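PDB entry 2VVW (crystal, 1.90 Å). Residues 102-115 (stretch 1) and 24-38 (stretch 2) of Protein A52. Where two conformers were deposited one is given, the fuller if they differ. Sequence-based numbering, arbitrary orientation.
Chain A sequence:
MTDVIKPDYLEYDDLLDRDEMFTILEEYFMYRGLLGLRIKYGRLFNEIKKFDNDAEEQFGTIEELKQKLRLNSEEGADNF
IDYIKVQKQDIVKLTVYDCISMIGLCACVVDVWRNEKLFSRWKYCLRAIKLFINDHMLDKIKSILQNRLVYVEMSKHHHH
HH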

# COMPACT_ATOMS: atom_id res chain seq x y z
N MET A 102 -11.86 -9.43 -15.21
CA MET A 102 -11.61 -9.87 -13.85
C MET A 102 -10.89 -8.79 -13.03
O MET A 102 -11.20 -8.62 -11.85
CB MET A 102 -10.85 -11.18 -13.89
CG MET A 102 -10.63 -11.78 -12.55
SD MET A 102 -9.02 -11.28 -11.94
CE MET A 102 -9.17 -11.89 -10.25
N ILE A 103 -9.98 -8.05 -13.65
CA ILE A 103 -9.31 -6.95 -12.96
C ILE A 103 -10.35 -5.89 -12.61
O ILE A 103 -10.38 -5.39 -11.49
CB ILE A 103 -8.17 -6.35 -13.81
CG1 ILE A 103 -6.95 -7.28 -13.81
CG2 ILE A 103 -7.74 -4.99 -13.28
CD1 ILE A 103 -5.93 -6.95 -14.94
N GLY A 104 -11.22 -5.58 -13.55
CA GLY A 104 -12.30 -4.63 -13.29
C GLY A 104 -13.25 -5.08 -12.19
O GLY A 104 -13.78 -4.26 -11.45
N LEU A 105 -13.46 -6.39 -12.09
CA LEU A 105 -14.33 -6.98 -11.07
C LEU A 105 -13.70 -6.80 -9.69
O LEU A 105 -14.37 -6.38 -8.76
CB LEU A 105 -14.53 -8.48 -11.36
CG LEU A 105 -15.32 -9.31 -10.34
CD1 LEU A 105 -16.81 -9.02 -10.47
CD2 LEU A 105 -15.02 -10.80 -10.53
N CYS A 106 -12.42 -7.12 -9.57
CA CYS A 106 -11.66 -6.89 -8.34
C CYS A 106 -11.80 -5.45 -7.88
O CYS A 106 -12.03 -5.18 -6.70
CB CYS A 106 -10.18 -7.22 -8.57
SG CYS A 106 -9.93 -8.97 -8.72
N ALA A 107 -11.65 -4.54 -8.83
CA ALA A 107 -11.75 -3.10 -8.58
C ALA A 107 -13.10 -2.68 -8.03
O ALA A 107 -13.19 -1.85 -7.10
CB ALA A 107 -11.48 -2.35 -9.86
N CYS A 108 -14.15 -3.19 -8.65
CA CYS A 108 -15.51 -2.87 -8.21
C CYS A 108 -15.78 -3.49 -6.83
O CYS A 108 -16.47 -2.91 -6.02
CB CYS A 108 -16.54 -3.34 -9.24
SG CYS A 108 -16.49 -2.39 -10.80
N VAL A 109 -15.22 -4.66 -6.56
CA VAL A 109 -15.35 -5.31 -5.25
C VAL A 109 -14.58 -4.54 -4.17
O VAL A 109 -15.10 -4.31 -3.08
CB VAL A 109 -14.90 -6.80 -5.32
CG1 VAL A 109 -14.79 -7.42 -3.92
CG2 VAL A 109 -15.87 -7.61 -6.21
N VAL A 110 -13.35 -4.12 -4.48
CA VAL A 110 -12.57 -3.38 -3.51
C VAL A 110 -13.29 -2.08 -3.10
O VAL A 110 -13.17 -1.65 -1.96
CB VAL A 110 -11.09 -3.13 -3.99
CG1 VAL A 110 -10.95 -1.82 -4.80
CG2 VAL A 110 -10.14 -3.13 -2.82
N ASP A 111 -14.08 -1.49 -3.99
CA ASP A 111 -14.85 -0.30 -3.61
C ASP A 111 -15.83 -0.60 -2.50
O ASP A 111 -16.04 0.24 -1.63
CB ASP A 111 -15.69 0.26 -4.76
CG ASP A 111 -14.88 0.76 -5.92
OD1 ASP A 111 -13.69 1.08 -5.77
OD2 ASP A 111 -15.47 0.84 -7.02
N VAL A 112 -16.49 -1.75 -2.58
CA VAL A 112 -17.49 -2.13 -1.60
C VAL A 112 -16.82 -2.25 -0.24
O VAL A 112 -17.32 -1.76 0.76
CB VAL A 112 -18.23 -3.46 -1.98
CG1 VAL A 112 -19.14 -3.95 -0.86
CG2 VAL A 112 -19.03 -3.28 -3.27
N TRP A 113 -15.68 -2.92 -0.21
CA TRP A 113 -14.94 -3.09 1.04
C TRP A 113 -14.39 -1.79 1.62
O TRP A 113 -14.47 -1.58 2.85
CB TRP A 113 -13.83 -4.11 0.83
CG TRP A 113 -14.31 -5.50 0.60
CD1 TRP A 113 -15.48 -6.07 1.05
CD2 TRP A 113 -13.62 -6.53 -0.13
NE1 TRP A 113 -15.53 -7.40 0.66
CE2 TRP A 113 -14.42 -7.69 -0.08
CE3 TRP A 113 -12.41 -6.57 -0.83
CZ2 TRP A 113 -14.04 -8.89 -0.70
CZ3 TRP A 113 -12.03 -7.76 -1.42
CH2 TRP A 113 -12.85 -8.90 -1.36
N ARG A 114 -13.90 -0.90 0.77
CA ARG A 114 -13.43 0.40 1.24
C ARG A 114 -14.57 1.12 1.92
O ARG A 114 -14.42 1.65 3.03
CB ARG A 114 -12.91 1.22 0.07
CG ARG A 114 -12.19 2.51 0.48
CD ARG A 114 -11.87 3.37 -0.74
NE ARG A 114 -13.09 3.75 -1.45
CZ ARG A 114 -13.48 3.31 -2.64
NH1 ARG A 114 -12.75 2.46 -3.38
NH2 ARG A 114 -14.64 3.75 -3.12
N ASN A 115 -15.71 1.14 1.25
CA ASN A 115 -16.89 1.85 1.77
C ASN A 115 -17.38 1.31 3.10
O ASN A 115 -17.92 2.05 3.91
CB ASN A 115 -18.02 1.84 0.73
CG ASN A 115 -17.67 2.63 -0.52
OD1 ASN A 115 -16.75 3.47 -0.52
ND2 ASN A 115 -18.37 2.35 -1.62
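Stretch 2, residues 24-38: ILEEYFMYRGLLGLR

Stretch 2 packs on the helix of residues 102-115 as a second helix, already under way at Ile24 and giving way to a loop at Gly36. The two run in the same general direction, their axes inclined at -36° and 8.2 Å apart at closest approach. They converge toward their C-terminal ends: the CA-CA distance falls from 8.5 Å for Leu25 and Ile103 to 6.8 Å for Phe29 and Ala107, then to 5.2 Å for Gly33 and Val110.

At the wider end large apolar side chains fill the gap. Leu25, with chi1 m and chi2 t, meets Ile103 through its CD1, 3.9 Å from Ile103 CD1. One turn on, the Tyr28 ring presents its edge to Ala107, with Tyr28 OH 3.9 Å from Ala107 CB. Phe29 CE1 lies 3.4 Å from Cys106 CB, while the ring edge approaches the backbone, with Phe29 CZ 3.7 Å from Ile103 O.

Arg32 extends among Ala107, Cys108, Val110 and Asp111. Its guanidinium meets the Asp111 carboxylate side-on, through NE and NH2, in a two-pronged salt bridge, Arg32 NE to Asp111 OD1 at 2.9 Å and Arg32 NH2 to Asp111 OD2 at 2.8 Å, both nearly linear. Arg32 NH1 also donates to Tyr28 OH (2.8 Å), and Ala107 CB covers one face of the group.

At Gly33 the absence of a side chain permits the tight approach: Gly33 CA is 3.5 Å from Val110 CG2, which a CB would strike. Arg114 then reaches across the end of the helix, its NH1 donating to Arg32 O (2.9 Å) and to Asp111 OD1 (2.9 Å), so that Asp111 links both arginines. Gly36 adopts positive phi, and its CA lies over one face of the Arg114 guanidinium. Beyond it, Leu37 only grazes Asp111, and Arg38 makes no contact.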

# COMPACT_ATOMS: atom_id res chain seq x y z
N ILE A 24 2.15 -2.85 -10.77
CA ILE A 24 1.17 -1.85 -11.14
C ILE A 24 -0.19 -2.18 -10.56
O ILE A 24 -0.87 -1.31 -9.98
CB ILE A 24 1.09 -1.69 -12.70
CG1 ILE A 24 2.36 -1.00 -13.25
CG2 ILE A 24 -0.12 -0.91 -13.09
CD1 ILE A 24 2.50 -1.10 -14.77
N LEU A 25 -0.60 -3.44 -10.71
CA LEU A 25 -1.88 -3.87 -10.18
C LEU A 25 -1.91 -3.87 -8.64
O LEU A 25 -2.92 -3.50 -8.06
CB LEU A 25 -2.29 -5.24 -10.75
CG LEU A 25 -2.55 -5.32 -12.26
CD1 LEU A 25 -2.75 -6.76 -12.69
CD2 LEU A 25 -3.74 -4.49 -12.64
N GLU A 26 -0.81 -4.24 -8.00
CA GLU A 26 -0.71 -4.16 -6.53
C GLU A 26 -1.00 -2.75 -6.07
O GLU A 26 -1.81 -2.55 -5.18
CB GLU A 26 0.67 -4.56 -5.99
CG GLU A 26 0.99 -6.04 -6.00
CD GLU A 26 2.38 -6.35 -5.40
OE1 GLU A 26 2.45 -7.19 -4.46
OE2 GLU A 26 3.39 -5.75 -5.84
N GLU A 27 -0.34 -1.77 -6.68
CA GLU A 27 -0.50 -0.38 -6.29
C GLU A 27 -1.87 0.15 -6.65
O GLU A 27 -2.44 0.95 -5.91
CB GLU A 27 0.61 0.50 -6.91
CG GLU A 27 1.97 0.22 -6.31
CD GLU A 27 2.98 1.34 -6.44
OE1 GLU A 27 2.66 2.44 -6.97
OE2 GLU A 27 4.13 1.10 -6.00
N TYR A 28 -2.41 -0.29 -7.79
CA TYR A 28 -3.77 0.08 -8.20
C TYR A 28 -4.82 -0.35 -7.16
O TYR A 28 -5.64 0.44 -6.70
CB TYR A 28 -4.09 -0.55 -9.55
CG TYR A 28 -5.49 -0.28 -10.04
CD1 TYR A 28 -5.85 1.01 -10.47
CD2 TYR A 28 -6.45 -1.28 -10.04
CE1 TYR A 28 -7.12 1.28 -10.91
CE2 TYR A 28 -7.74 -1.01 -10.49
CZ TYR A 28 -8.07 0.27 -10.92
OH TYR A 28 -9.34 0.55 -11.37
N PHE A 29 -4.78 -1.61 -6.78
CA PHE A 29 -5.69 -2.10 -5.76
C PHE A 29 -5.45 -1.49 -4.38
O PHE A 29 -6.42 -1.20 -3.67
CB PHE A 29 -5.71 -3.63 -5.73
CG PHE A 29 -6.33 -4.22 -6.96
CD1 PHE A 29 -7.63 -3.92 -7.32
CD2 PHE A 29 -5.61 -5.07 -7.77
CE1 PHE A 29 -8.19 -4.47 -8.46
CE2 PHE A 29 -6.17 -5.61 -8.91
CZ PHE A 29 -7.45 -5.31 -9.26
N MET A 30 -4.20 -1.23 -4.04
CA MET A 30 -3.87 -0.57 -2.78
C MET A 30 -4.48 0.82 -2.76
O MET A 30 -5.20 1.17 -1.85
CB MET A 30 -2.36 -0.48 -2.61
CG MET A 30 -1.87 0.32 -1.44
SD MET A 30 -0.08 0.52 -1.52
CE MET A 30 0.09 1.79 -2.81
N TYR A 31 -4.21 1.60 -3.80
CA TYR A 31 -4.65 3.00 -3.80
C TYR A 31 -6.17 3.14 -3.95
O TYR A 31 -6.80 3.99 -3.27
CB TYR A 31 -3.92 3.79 -4.89
CG TYR A 31 -2.51 4.22 -4.54
CD1 TYR A 31 -2.27 5.07 -3.46
CD2 TYR A 31 -1.41 3.80 -5.31
CE1 TYR A 31 -0.98 5.48 -3.13
CE2 TYR A 31 -0.09 4.23 -4.98
CZ TYR A 31 0.11 5.05 -3.89
OH TYR A 31 1.37 5.49 -3.57
N ARG A 32 -6.77 2.35 -4.84
CA ARG A 32 -8.21 2.38 -5.01
C ARG A 32 -8.91 1.81 -3.77
O ARG A 32 -9.89 2.38 -3.27
CB ARG A 32 -8.63 1.61 -6.26
CG ARG A 32 -10.13 1.66 -6.52
CD ARG A 32 -10.47 1.28 -7.95
NE ARG A 32 -11.92 1.15 -8.11
CZ ARG A 32 -12.55 1.15 -9.28
NH1 ARG A 32 -11.88 1.28 -10.41
NH2 ARG A 32 -13.88 1.04 -9.32
N GLY A 33 -8.39 0.71 -3.25
CA GLY A 33 -8.94 0.11 -2.03
C GLY A 33 -8.84 0.94 -0.75
O GLY A 33 -9.67 0.76 0.15
N LEU A 34 -7.83 1.82 -0.66
CA LEU A 34 -7.61 2.61 0.55
C LEU A 34 -8.04 4.06 0.40
O LEU A 34 -8.62 4.61 1.34
CB LEU A 34 -6.15 2.52 1.04
CG LEU A 34 -5.62 1.12 1.41
CD1 LEU A 34 -4.15 1.19 1.97
CD2 LEU A 34 -6.52 0.34 2.37
N LEU A 35 -7.79 4.67 -0.76
CA LEU A 35 -8.15 6.08 -0.99
C LEU A 35 -9.43 6.28 -1.78
O LEU A 35 -10.07 7.31 -1.66
CB LEU A 35 -7.03 6.82 -1.73
CG LEU A 35 -5.64 6.80 -1.11
CD1 LEU A 35 -4.71 7.56 -1.98
CD2 LEU A 35 -5.68 7.34 0.30
N GLY A 36 -9.77 5.35 -2.65
CA GLY A 36 -10.93 5.50 -3.51
C GLY A 36 -10.67 6.32 -4.76
O GLY A 36 -9.53 6.54 -5.15
N LEU A 37 -11.75 6.78 -5.39
CA LEU A 37 -11.69 7.36 -6.74
C LEU A 37 -11.79 8.88 -6.81
O LEU A 37 -11.62 9.44 -7.89
CB LEU A 37 -12.79 6.75 -7.61
CG LEU A 37 -12.74 5.24 -7.84
CD1 LEU A 37 -14.01 4.79 -8.59
CD2 LEU A 37 -11.49 4.85 -8.61
N ARG A 38 -12.04 9.56 -5.69
CA ARG A 38 -12.03 11.02 -5.63
C ARG A 38 -10.60 11.51 -5.40
O ARG A 38 -10.32 12.26 -4.47
CB ARG A 38 -12.96 11.54 -4.52
CG ARG A 38 -14.45 11.25 -4.72